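Local atomic coordinates of inorganic pyrophosphatase (Helicobacter pylori, PDB entry 2BQY), a protein that probably catalyses the magnesium-dependent hydrolysis of inorganic pyrophosphate to two phosphate ions, working as a homohexamer. Residues A[19-24]-A[52-57]. Residues are numbered along the deposited sequence; the frame is centred on the assembly and turned at random.
Sequences IEISKH and ANYGFV. With POP (pyrophosphate 2-), chain B.
Tyr54 and Ile21 face each other as an antiparallel hydrogen-bonded pair, and their side chains run the same way, side by side. Tyr54 CB lies 3.6 Å from Ile21 CB, with Ile21 CD1 almost as near. With CG anti to the backbone N (chi1 -170°), the ring runs out alongside the isoleucine, where Ile21 CD1 meets CG and then CD2, closest at Tyr54 CD2, 3.5 Å. Farther out, pyrophosphate O5 lies oblique to the ring, near CE2 and CZ, and at the tip Tyr54 OH stands 2.7 Å from it. The same hydroxyl is hydrogen-bonded to Lys103, which also binds the pyrophosphate; this fits the substrate-binding role predicted for Tyr54.

The backbone behind the ring forms a classic beta bulge. Tyr54 O accepts two bonds, from Glu20 N at 2.7 Å and from Ile21 N at 2.9 Å, while Tyr54 N returns one to Ile21 O. Beyond it the contact continues through Asn53, whose OD1 takes Lys23 N at 3.0 Å from above its carbonyl plane and also accepts from Phe78 N. On the other flank the Glu20 carboxylate comes to the edge of the Phe56 ring, Glu20 CD 3.3 Å from Phe56 CD2, the two planes 71° apart; its OE2 is hydrogen-bonded to Leu31 N.

The contact is buried near the centre of the chain. Strand 53-56 runs between 15-19 and 69-72 in the mixed sheet; the chain turns a corner at Glu20, within the bulge, and after the Ile21 pairing runs on toward strand 27-32 of the other sheet, whose Lys28 packs against Ile21.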
loop_
_atom_site.group_PDB
_atom_site.type_symbol
_atom_site.label_atom_id
_atom_site.label_comp_id
_atom_site.label_asym_id
_atom_site.label_seq_id
_atom_site.Cartn_x
_atom_site.Cartn_y
_atom_site.Cartn_z
ATOM N N ILE A 19 -12.143 16.266 5.886
ATOM C CA ILE A 19 -10.965 15.837 5.148
ATOM C C ILE A 19 -11.194 15.768 3.652
ATOM O O ILE A 19 -12.082 15.080 3.187
ATOM C CB ILE A 19 -10.474 14.442 5.642
ATOM C CG1 ILE A 19 -10.227 14.482 7.158
ATOM C CG2 ILE A 19 -9.212 14.047 4.911
ATOM C CD1 ILE A 19 -9.190 15.506 7.593
ATOM N N GLU A 20 -10.386 16.510 2.912
ATOM C CA GLU A 20 -10.468 16.500 1.465
ATOM C C GLU A 20 -9.226 15.812 0.893
ATOM O O GLU A 20 -9.227 15.329 -0.228
ATOM C CB GLU A 20 -10.549 17.931 0.947
ATOM C CG GLU A 20 -11.820 18.676 1.350
ATOM C CD GLU A 20 -11.824 20.124 0.867
ATOM O OE1 GLU A 20 -10.896 20.876 1.237
ATOM O OE2 GLU A 20 -12.750 20.505 0.115
ATOM N N ILE A 21 -8.166 15.777 1.686
ATOM C CA ILE A 21 -6.909 15.172 1.280
ATOM C C ILE A 21 -6.354 14.334 2.412
ATOM O O ILE A 21 -6.320 14.767 3.551
ATOM C CB ILE A 21 -5.872 16.245 0.916
ATOM C CG1 ILE A 21 -6.487 17.249 -0.059
ATOM C CG2 ILE A 21 -4.672 15.593 0.274
ATOM C CD1 ILE A 21 -5.648 18.526 -0.260
ATOM N N SER A 22 -5.942 13.113 2.101
ATOM C CA SER A 22 -5.384 12.224 3.116
ATOM C C SER A 22 -3.866 12.351 3.157
ATOM O O SER A 22 -3.234 12.702 2.169
ATOM C CB SER A 22 -5.787 10.763 2.844
ATOM O OG SER A 22 -5.274 10.339 1.608
ATOM N N LYS A 23 -3.290 12.085 4.325
ATOM C CA LYS A 23 -1.847 12.146 4.499
ATOM C C LYS A 23 -1.132 11.184 3.538
ATOM O O LYS A 23 -1.617 10.093 3.268
ATOM C CB LYS A 23 -1.482 11.812 5.957
ATOM C CG LYS A 23 -0.027 12.045 6.292
ATOM C CD LYS A 23 0.236 11.836 7.761
ATOM C CE LYS A 23 1.727 11.982 8.101
ATOM N NZ LYS A 23 2.014 11.843 9.540
ATOM N N HIS A 24 0.022 11.617 3.029
ATOM C CA HIS A 24 0.853 10.842 2.111
ATOM C C HIS A 24 0.263 10.774 0.713
ATOM O O HIS A 24 0.831 10.136 -0.162
ATOM C CB HIS A 24 1.073 9.413 2.639
ATOM C CG HIS A 24 1.673 9.358 4.010
ATOM N ND1 HIS A 24 2.877 9.951 4.310
ATOM C CD2 HIS A 24 1.229 8.798 5.161
ATOM C CE1 HIS A 24 3.154 9.761 5.587
ATOM N NE2 HIS A 24 2.172 9.065 6.126
ATOM N N ALA A 52 0.358 15.830 5.936
ATOM C CA ALA A 52 -0.719 15.601 6.889
ATOM C C ALA A 52 -2.073 15.580 6.203
ATOM O O ALA A 52 -2.179 15.833 5.017
ATOM C CB ALA A 52 -0.700 16.685 7.971
ATOM N N ASN A 53 -3.109 15.241 6.960
ATOM C CA ASN A 53 -4.470 15.226 6.431
ATOM C C ASN A 53 -4.926 16.673 6.224
ATOM O O ASN A 53 -4.776 17.528 7.091
ATOM C CB ASN A 53 -5.404 14.507 7.403
ATOM C CG ASN A 53 -5.074 13.038 7.543
ATOM O OD1 ASN A 53 -5.192 12.278 6.596
ATOM N ND2 ASN A 53 -4.654 12.637 8.728
ATOM N N TYR A 54 -5.459 16.954 5.041
ATOM C CA TYR A 54 -5.901 18.297 4.707
ATOM C C TYR A 54 -7.419 18.374 4.565
ATOM O O TYR A 54 -8.046 17.528 3.933
ATOM C CB TYR A 54 -5.257 18.744 3.391
ATOM C CG TYR A 54 -5.463 20.224 3.094
ATOM C CD1 TYR A 54 -4.589 21.180 3.596
ATOM C CD2 TYR A 54 -6.552 20.666 2.328
ATOM C CE1 TYR A 54 -4.791 22.535 3.342
ATOM C CE2 TYR A 54 -6.756 22.010 2.076
ATOM C CZ TYR A 54 -5.875 22.929 2.582
ATOM O OH TYR A 54 -6.056 24.255 2.336
ATOM N N GLY A 55 -8.004 19.410 5.146
ATOM C CA GLY A 55 -9.441 19.592 5.078
ATOM C C GLY A 55 -9.865 21.018 5.374
ATOM O O GLY A 55 -9.078 21.940 5.311
ATOM N N PHE A 56 -11.135 21.205 5.699
ATOM C CA PHE A 56 -11.657 22.534 5.985
ATOM C C PHE A 56 -12.708 22.485 7.083
ATOM O O PHE A 56 -13.342 21.459 7.291
ATOM C CB PHE A 56 -12.271 23.144 4.714
ATOM C CG PHE A 56 -13.559 22.494 4.283
ATOM C CD1 PHE A 56 -14.775 22.879 4.850
ATOM C CD2 PHE A 56 -13.558 21.496 3.316
ATOM C CE1 PHE A 56 -15.980 22.281 4.460
ATOM C CE2 PHE A 56 -14.765 20.890 2.917
ATOM C CZ PHE A 56 -15.975 21.285 3.496
ATOM N N VAL A 57 -12.880 23.599 7.779
ATOM C CA VAL A 57 -13.874 23.704 8.836
ATOM C C VAL A 57 -15.150 24.249 8.206
ATOM O O VAL A 57 -15.152 25.333 7.645
ATOM C CB VAL A 57 -13.407 24.650 9.962
ATOM C CG1 VAL A 57 -14.487 24.717 11.044
ATOM C CG2 VAL A 57 -12.087 24.156 10.553
HETATM P P1 POP B . -4.511 26.531 -3.468
HETATM O O1 POP B . -4.133 25.807 -4.788
HETATM O O2 POP B . -5.844 27.416 -3.547
HETATM O O3 POP B . -3.314 27.375 -2.920
HETATM O O POP B . -4.819 25.281 -2.403
HETATM P P2 POP B . -5.277 25.569 -0.814
HETATM O O4 POP B . -6.596 26.381 -0.847
HETATM O O5 POP B . -5.445 24.178 -0.245
HETATM O O6 POP B . -4.129 26.378 -0.152
#